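Local atomic coordinates of succinate-semialdehyde dehydrogenase (NAD(P)(+)) (Marinobacter aquaeolei, PDB entry 3RH9), a protein that probably oxidises succinate semialdehyde to succinate with a nicotinamide cofactor, as a member of the aldehyde dehydrogenase family. Residues Leu62-Pro67 with Tyr145-Val150; Ser129-Glu134 with Asp138-Val143. All blocks are in the same frame, centred on the assembly; numbering follows the deposited sequence.

Contact 1: Leu62-Pro67 with Tyr145-Val150; sequences LRLTNP and YRPVGV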
ATOM      1  N   LEU A  62      21.637   6.450  -5.033  1.00 16.90           N
ATOM      2  CA  LEU A  62      20.429   7.183  -4.638  1.00 16.56           C
ATOM      3  C   LEU A  62      20.737   8.649  -4.499  1.00 17.43           C
ATOM      4  O   LEU A  62      21.542   9.034  -3.662  1.00 19.54           O
ATOM      5  CB  LEU A  62      19.885   6.691  -3.302  1.00 15.34           C
ATOM      6  CG  LEU A  62      18.570   7.376  -2.914  1.00 15.29           C
ATOM      7  CD1 LEU A  62      17.471   6.924  -3.855  1.00 13.21           C
ATOM      8  CD2 LEU A  62      18.193   7.088  -1.463  1.00 14.30           C
ATOM      9  N   ARG A  63      20.099   9.486  -5.296  1.00 17.07           N
ATOM     10  CA  ARG A  63      20.403  10.900  -5.170  1.00 18.96           C
ATOM     11  C   ARG A  63      19.175  11.709  -4.796  1.00 19.63           C
ATOM     12  O   ARG A  63      18.379  12.100  -5.654  1.00 18.42           O
ATOM     13  CB  ARG A  63      21.049  11.412  -6.437  1.00 20.04           C
ATOM     14  CG  ARG A  63      22.331  10.722  -6.729  1.00 19.12           C
ATOM     15  CD  ARG A  63      23.131  11.597  -7.592  1.00 20.85           C
ATOM     16  NE  ARG A  63      24.366  10.974  -8.023  1.00 22.09           N
ATOM     17  CZ  ARG A  63      25.078  11.454  -9.032  1.00 23.17           C
ATOM     18  NH1 ARG A  63      24.637  12.541  -9.672  1.00 20.51           N
ATOM     19  NH2 ARG A  63      26.204  10.852  -9.407  1.00 21.69           N
ATOM     20  N   LEU A  64      19.020  11.931  -3.493  1.00 19.14           N
ATOM     21  CA  LEU A  64      17.833  12.589  -2.984  1.00 17.89           C
ATOM     22  C   LEU A  64      17.947  14.071  -3.266  1.00 17.97           C
ATOM     23  O   LEU A  64      17.134  14.660  -3.977  1.00 17.41           O
ATOM     24  CB  LEU A  64      17.644  12.296  -1.491  1.00 14.70           C
ATOM     25  CG  LEU A  64      17.148  10.859  -1.237  1.00 14.81           C
ATOM     26  CD1 LEU A  64      16.739  10.612   0.216  1.00 11.15           C
ATOM     27  CD2 LEU A  64      15.995  10.510  -2.197  1.00 13.54           C
ATOM     28  N   THR A  65      19.018  14.648  -2.754  1.00 20.56           N
ATOM     29  CA  THR A  65      19.216  16.086  -2.783  1.00 20.10           C
ATOM     30  C   THR A  65      19.610  16.665  -4.160  1.00 20.86           C
ATOM     31  O   THR A  65      19.251  17.802  -4.475  1.00 21.25           O
ATOM     32  CB  THR A  65      20.213  16.485  -1.704  1.00 17.30           C
ATOM     33  OG1 THR A  65      20.434  17.884  -1.794  1.00 21.55           O
ATOM     34  CG2 THR A  65      21.511  15.756  -1.886  1.00 17.64           C
ATOM     35  N   ASN A  66      20.322  15.879  -4.971  1.00 20.51           N
ATOM     36  CA  ASN A  66      20.664  16.243  -6.358  1.00 19.92           C
ATOM     37  C   ASN A  66      20.195  15.181  -7.363  1.00 21.32           C
ATOM     38  O   ASN A  66      21.018  14.472  -7.962  1.00 19.11           O
ATOM     39  CB  ASN A  66      22.176  16.426  -6.506  1.00 21.93           C
ATOM     40  CG  ASN A  66      22.970  15.283  -5.867  1.00 24.87           C
ATOM     41  OD1 ASN A  66      22.419  14.455  -5.120  1.00 24.59           O
ATOM     42  ND2 ASN A  66      24.271  15.238  -6.149  1.00 24.92           N
ATOM     43  N   PRO A  67      18.866  15.067  -7.553  1.00 22.56           N
ATOM     44  CA  PRO A  67      18.269  13.971  -8.338  1.00 19.60           C
ATOM     45  C   PRO A  67      18.772  13.898  -9.784  1.00 18.95           C
ATOM     46  O   PRO A  67      19.208  14.904 -10.351  1.00 17.88           O
ATOM     47  CB  PRO A  67      16.774  14.303  -8.305  1.00 16.64           C
ATOM     48  CG  PRO A  67      16.734  15.781  -7.974  1.00 18.34           C
ATOM     49  CD  PRO A  67      17.830  15.954  -6.998  1.00 18.25           C
ATOM     50  N   TYR A 145       7.102  13.989  -5.394  1.00 11.74           N
ATOM     51  CA  TYR A 145       7.155  12.537  -5.346  1.00 11.61           C
ATOM     52  C   TYR A 145       8.625  12.091  -5.334  1.00 11.63           C
ATOM     53  O   TYR A 145       9.256  11.993  -6.379  1.00 12.47           O
ATOM     54  CB  TYR A 145       6.345  11.958  -6.507  1.00 11.36           C
ATOM     55  CG  TYR A 145       4.919  12.453  -6.481  1.00 11.36           C
ATOM     56  CD1 TYR A 145       3.997  11.909  -5.605  1.00 11.69           C
ATOM     57  CD2 TYR A 145       4.505  13.494  -7.300  1.00 12.05           C
ATOM     58  CE1 TYR A 145       2.693  12.371  -5.550  1.00 11.90           C
ATOM     59  CE2 TYR A 145       3.208  13.975  -7.245  1.00 12.06           C
ATOM     60  CZ  TYR A 145       2.304  13.408  -6.367  1.00 12.56           C
ATOM     61  OH  TYR A 145       1.008  13.865  -6.314  1.00 12.12           O
ATOM     62  N   ARG A 146       9.173  11.871  -4.139  1.00 11.34           N
ATOM     63  CA  ARG A 146      10.577  11.464  -3.976  1.00 12.61           C
ATOM     64  C   ARG A 146      10.750   9.963  -4.202  1.00 13.12           C
ATOM     65  O   ARG A 146       9.825   9.173  -3.974  1.00 14.47           O
ATOM     66  CB  ARG A 146      11.094  11.769  -2.552  1.00 11.81           C
ATOM     67  CG  ARG A 146      10.693  13.091  -1.950  1.00 10.50           C
ATOM     68  CD  ARG A 146      11.368  14.223  -2.645  1.00 10.10           C
ATOM     69  NE  ARG A 146      11.053  15.497  -2.024  1.00 10.50           N
ATOM     70  CZ  ARG A 146      11.360  16.676  -2.552  1.00 10.67           C
ATOM     71  NH1 ARG A 146      11.983  16.731  -3.719  1.00 10.17           N
ATOM     72  NH2 ARG A 146      11.038  17.797  -1.918  1.00 10.54           N
ATOM     73  N   PRO A 147      11.944   9.554  -4.611  1.00 11.66           N
ATOM     74  CA  PRO A 147      12.255   8.127  -4.694  1.00 12.46           C
ATOM     75  C   PRO A 147      12.066   7.465  -3.338  1.00 12.77           C
ATOM     76  O   PRO A 147      12.557   8.027  -2.368  1.00 13.20           O
ATOM     77  CB  PRO A 147      13.744   8.122  -5.049  1.00 13.40           C
ATOM     78  CG  PRO A 147      13.981   9.426  -5.717  1.00 13.83           C
ATOM     79  CD  PRO A 147      13.026  10.406  -5.118  1.00 12.25           C
ATOM     80  N   VAL A 148      11.413   6.305  -3.244  1.00 12.42           N
ATOM     81  CA  VAL A 148      11.299   5.664  -1.928  1.00 13.05           C
ATOM     82  C   VAL A 148      12.673   5.334  -1.384  1.00 12.57           C
ATOM     83  O   VAL A 148      12.880   5.284  -0.183  1.00 13.10           O
ATOM     84  CB  VAL A 148      10.396   4.369  -1.881  1.00 14.95           C
ATOM     85  CG1 VAL A 148       8.921   4.724  -1.912  1.00 13.93           C
ATOM     86  CG2 VAL A 148      10.769   3.344  -2.983  1.00 14.85           C
ATOM     87  N   GLY A 149      13.620   5.108  -2.275  1.00 12.30           N
ATOM     88  CA  GLY A 149      14.944   4.736  -1.844  1.00 12.69           C
ATOM     89  C   GLY A 149      15.287   3.495  -2.603  1.00 13.05           C
ATOM     90  O   GLY A 149      14.651   3.207  -3.612  1.00 13.99           O
ATOM     91  N   VAL A 150      16.283   2.763  -2.125  1.00 12.89           N
ATOM     92  CA  VAL A 150      16.708   1.527  -2.778  1.00 14.98           C
ATOM     93  C   VAL A 150      15.650   0.416  -2.636  1.00 14.47           C
ATOM     94  O   VAL A 150      15.234   0.067  -1.520  1.00 13.36           O
ATOM     95  CB  VAL A 150      18.091   1.042  -2.238  1.00 13.81           C
ATOM     96  CG1 VAL A 150      18.446  -0.303  -2.816  1.00 13.42           C
ATOM     97  CG2 VAL A 150      19.164   2.050  -2.565  1.00 13.24           C
TER
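A loop passes the end of a strand without a hydrogen bond between them, L62 standing across from G149 with CA atoms 6.6 Å apart and L64 across from P147 at 7.3 Å. In this aldehyde dehydrogenase fold the first piece is the turn that joins helix 48-61 to helix 70-86, and the second is the end of strand 140-147, where the chain leaves the small antiparallel sheet and heads for strand 151-154. Apolar carbon alone makes the join. L62 swings CG to the far side from its backbone N (chi1 -176°), which carries both methyls across to the strand exit: CD1 lies 3.9 Å from G149 CA, and CD2 rests on the same carbon. With backbone angles of 128°/-162°, G149 takes a course open mainly to glycine, and its bare CA gives the leucine fork a surface to sit on. P147 touches both leucines, its CB meeting L62 CD1 and its CG and CD meeting L64 CD2. Elsewhere in the chain, L62 also touches P177 and P147 touches C176. R436 of the second subunit packs on L64 and donates a hydrogen bond from NH2 to P147 O. The L64 and P147 side chains run antiparallel as they pass, with L64 CD2 about equally near the ring's CG and CD, the CD contact being 4.2 Å.

Contact 2: Ser129-Glu134 with Asp138-Val143; sequences SHTIPE and DCTWTV
H130 and V143 project together from the same face of the sheet, the imidazole running along the valine so that NE2 comes 3.7 Å from V143 CB. The histidine's CG sits between its own N and carbonyl carbon (chi1 71°), which lays the ring alongside this neighbour. Beneath them the two backbones are paired twice: H130 N donates to V143 O, and V143 N returns an almost straight bond to H130 O at 2.8 Å (175° at the hydrogen). An alanine in place of H130 would keep this backbone pair but would probably open a gap beside V143 CB and leave Y145 OH without its weak imidazole partner. On the other face of the sheet T131 and T142 cross, their hydroxyls joined by an OG1-OG1 hydrogen bond of 3.0 Å, while T131 CG2 turns instead to T140 CG2 at 3.7 Å. I132 and W141 likewise run alongside each other, with I132 CD1 3.5 Å from W141 CB; the indole NE1 is bonded to P136 O, which ties the ring to the connecting turn. I132 N meets W141 O at 3.1 Å, nearly in line with the carbonyl bond. Further out a water takes over the bridging: it accepts from W141 N and donates to I132 O and E134 O. E451 of the second subunit packs on I132 and E134, and P453 of that subunit on V143. Alternating hydrogen-bonded and non-hydrogen-bonded pairs on adjacent strands with a short connection make this a beta hairpin, at the edge of the three-stranded sheet that projects toward the partner subunit in aldehyde dehydrogenases.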
ATOM      1  N   SER A 129       6.555  17.216  -9.502  1.00 13.43           N
ATOM      2  CA  SER A 129       5.926  17.865  -8.357  1.00 13.48           C
ATOM      3  C   SER A 129       4.848  18.853  -8.841  1.00 13.91           C
ATOM      4  O   SER A 129       4.884  19.340  -9.972  1.00 13.45           O
ATOM      5  CB  SER A 129       6.963  18.569  -7.489  1.00 12.03           C
ATOM      6  OG  SER A 129       7.503  19.689  -8.164  1.00 14.77           O
ATOM      7  N   HIS A 130       3.880  19.138  -7.991  1.00 13.02           N
ATOM      8  CA  HIS A 130       2.828  20.064  -8.372  1.00 13.55           C
ATOM      9  C   HIS A 130       2.332  20.903  -7.190  1.00 14.34           C
ATOM     10  O   HIS A 130       2.282  20.450  -6.040  1.00 13.01           O
ATOM     11  CB  HIS A 130       1.669  19.319  -9.025  1.00 13.49           C
ATOM     12  CG  HIS A 130       0.865  18.482  -8.074  1.00 14.51           C
ATOM     13  ND1 HIS A 130      -0.393  18.849  -7.640  1.00 15.65           N
ATOM     14  CD2 HIS A 130       1.126  17.283  -7.493  1.00 14.81           C
ATOM     15  CE1 HIS A 130      -0.867  17.921  -6.824  1.00 14.49           C
ATOM     16  NE2 HIS A 130       0.037  16.961  -6.714  1.00 14.48           N
ATOM     17  N   THR A 131       1.978  22.142  -7.486  1.00 14.31           N
ATOM     18  CA  THR A 131       1.482  23.039  -6.469  1.00 14.74           C
ATOM     19  C   THR A 131      -0.021  23.103  -6.538  1.00 14.84           C
ATOM     20  O   THR A 131      -0.583  23.364  -7.590  1.00 17.07           O
ATOM     21  CB  THR A 131       2.057  24.432  -6.660  1.00 14.53           C
ATOM     22  OG1 THR A 131       3.487  24.338  -6.662  1.00 15.51           O
ATOM     23  CG2 THR A 131       1.625  25.325  -5.528  1.00 13.83           C
ATOM     24  N   ILE A 132      -0.678  22.851  -5.422  1.00 14.15           N
ATOM     25  CA  ILE A 132      -2.126  22.859  -5.420  1.00 15.56           C
ATOM     26  C   ILE A 132      -2.639  24.304  -5.474  1.00 16.46           C
ATOM     27  O   ILE A 132      -1.919  25.233  -5.102  1.00 16.18           O
ATOM     28  CB  ILE A 132      -2.673  22.096  -4.200  1.00 15.67           C
ATOM     29  CG1 ILE A 132      -2.322  22.837  -2.907  1.00 13.70           C
ATOM     30  CG2 ILE A 132      -2.133  20.666  -4.199  1.00 14.11           C
ATOM     31  CD1 ILE A 132      -2.804  22.145  -1.660  1.00 13.20           C
ATOM     32  N   PRO A 133      -3.877  24.496  -5.961  1.00 17.32           N
ATOM     33  CA  PRO A 133      -4.458  25.834  -6.132  1.00 16.59           C
ATOM     34  C   PRO A 133      -4.919  26.448  -4.811  1.00 16.97           C
ATOM     35  O   PRO A 133      -4.929  27.673  -4.680  1.00 18.56           O
ATOM     36  CB  PRO A 133      -5.664  25.583  -7.050  1.00 16.62           C
ATOM     37  CG  PRO A 133      -5.533  24.144  -7.530  1.00 15.70           C
ATOM     38  CD  PRO A 133      -4.781  23.444  -6.455  1.00 17.09           C
ATOM     39  N   GLU A 134      -5.285  25.611  -3.844  1.00 16.41           N
ATOM     40  CA  GLU A 134      -5.687  26.096  -2.518  1.00 17.13           C
ATOM     41  C   GLU A 134      -4.485  26.654  -1.726  1.00 17.10           C
ATOM     42  O   GLU A 134      -3.356  26.176  -1.871  1.00 16.37           O
ATOM     43  CB  GLU A 134      -6.378  24.973  -1.717  1.00 15.74           C
ATOM     44  CG  GLU A 134      -7.632  24.356  -2.372  1.00 14.96           C
ATOM     45  CD  GLU A 134      -7.355  23.070  -3.184  1.00 17.37           C
ATOM     46  OE1 GLU A 134      -6.190  22.623  -3.274  1.00 16.66           O
ATOM     47  OE2 GLU A 134      -8.318  22.491  -3.741  1.00 17.74           O
ATOM     48  N   ASP A 138      -2.229  30.339   4.980  1.00 17.37           N
ATOM     49  CA  ASP A 138      -1.279  31.351   4.531  1.00 18.39           C
ATOM     50  C   ASP A 138      -0.047  30.810   3.812  1.00 15.57           C
ATOM     51  O   ASP A 138       0.917  31.545   3.622  1.00 15.00           O
ATOM     52  CB  ASP A 138      -0.833  32.215   5.719  1.00 19.98           C
ATOM     53  CG  ASP A 138      -1.783  33.386   6.001  1.00 27.10           C
ATOM     54  OD1 ASP A 138      -3.020  33.222   5.864  1.00 26.29           O
ATOM     55  OD2 ASP A 138      -1.282  34.481   6.374  1.00 33.65           O
ATOM     56  N   CYS A 139      -0.094  29.545   3.398  1.00 15.20           N
ATOM     57  CA  CYS A 139       1.033  28.882   2.733  1.00 12.97           C
ATOM     58  C   CYS A 139       0.761  28.496   1.289  1.00 13.58           C
ATOM     59  O   CYS A 139      -0.394  28.330   0.884  1.00 14.21           O
ATOM     60  CB  CYS A 139       1.418  27.627   3.494  1.00 12.55           C
ATOM     61  SG  CYS A 139       1.875  27.951   5.187  1.00 14.88           S
ATOM     62  N   THR A 140       1.835  28.357   0.515  1.00 12.95           N
ATOM     63  CA  THR A 140       1.766  27.797  -0.832  1.00 11.87           C
ATOM     64  C   THR A 140       2.165  26.343  -0.715  1.00 11.68           C
ATOM     65  O   THR A 140       3.222  26.048  -0.169  1.00 12.73           O
ATOM     66  CB  THR A 140       2.759  28.496  -1.775  1.00 12.49           C
ATOM     67  OG1 THR A 140       2.343  29.845  -2.003  1.00 14.17           O
ATOM     68  CG2 THR A 140       2.833  27.791  -3.105  1.00 12.23           C
ATOM     69  N   TRP A 141       1.338  25.428  -1.214  1.00 11.85           N
ATOM     70  CA  TRP A 141       1.552  24.005  -0.934  1.00 12.14           C
ATOM     71  C   TRP A 141       2.052  23.203  -2.122  1.00 12.42           C
ATOM     72  O   TRP A 141       1.389  23.102  -3.149  1.00 13.09           O
ATOM     73  CB  TRP A 141       0.278  23.352  -0.402  1.00 11.68           C
ATOM     74  CG  TRP A 141      -0.191  23.909   0.884  1.00 11.40           C
ATOM     75  CD1 TRP A 141      -0.705  25.147   1.096  1.00 12.05           C
ATOM     76  CD2 TRP A 141      -0.209  23.244   2.150  1.00 11.83           C
ATOM     77  NE1 TRP A 141      -1.039  25.306   2.421  1.00 12.65           N
ATOM     78  CE2 TRP A 141      -0.747  24.147   3.088  1.00 12.37           C
ATOM     79  CE3 TRP A 141       0.172  21.974   2.582  1.00 10.32           C
ATOM     80  CZ2 TRP A 141      -0.907  23.817   4.426  1.00 11.95           C
ATOM     81  CZ3 TRP A 141       0.014  21.655   3.903  1.00 10.29           C
ATOM     82  CH2 TRP A 141      -0.518  22.566   4.812  1.00 11.37           C
ATOM     83  N   THR A 142       3.219  22.602  -1.976  1.00 11.24           N
ATOM     84  CA  THR A 142       3.735  21.814  -3.071  1.00 11.47           C
ATOM     85  C   THR A 142       3.855  20.345  -2.699  1.00 10.99           C
ATOM     86  O   THR A 142       4.285  19.996  -1.600  1.00 10.69           O
ATOM     87  CB  THR A 142       5.075  22.364  -3.582  1.00 11.42           C
ATOM     88  OG1 THR A 142       4.889  23.710  -4.028  1.00 12.47           O
ATOM     89  CG2 THR A 142       5.582  21.540  -4.747  1.00 11.52           C
ATOM     90  N   VAL A 143       3.467  19.488  -3.634  1.00 10.72           N
ATOM     91  CA  VAL A 143       3.552  18.058  -3.440  1.00 11.13           C
ATOM     92  C   VAL A 143       4.634  17.457  -4.333  1.00 10.71           C
ATOM     93  O   VAL A 143       4.590  17.582  -5.551  1.00 11.60           O
ATOM     94  CB  VAL A 143       2.190  17.385  -3.721  1.00 11.58           C
ATOM     95  CG1 VAL A 143       2.349  15.880  -3.755  1.00 11.64           C
ATOM     96  CG2 VAL A 143       1.174  17.794  -2.677  1.00 10.30           C
TER
HETATM   97  O   HOH W   1      -0.668  26.293  -2.948  1.00 14.92           O

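Both contacts draw on strand 140-147, the middle strand of the three-stranded antiparallel sheet, and their centres are 21 Å apart. Along the chain the order is 62-67, 129-134, 138-143 and 145-150, so both segments of contact 2 fall between the two segments of contact 1. Contact 2 pairs the strand with its neighbour 130-131 far out on the sheet; contact 1 takes over where the strand ends, joining its exit to the turn between helices 48-61 and 70-86. A weak hydrogen bond between Y145 OH and H130 NE2 connects them. Both contacts also touch the second subunit, so this part of the sheet and the loop packed on its end lie at the dimer interface.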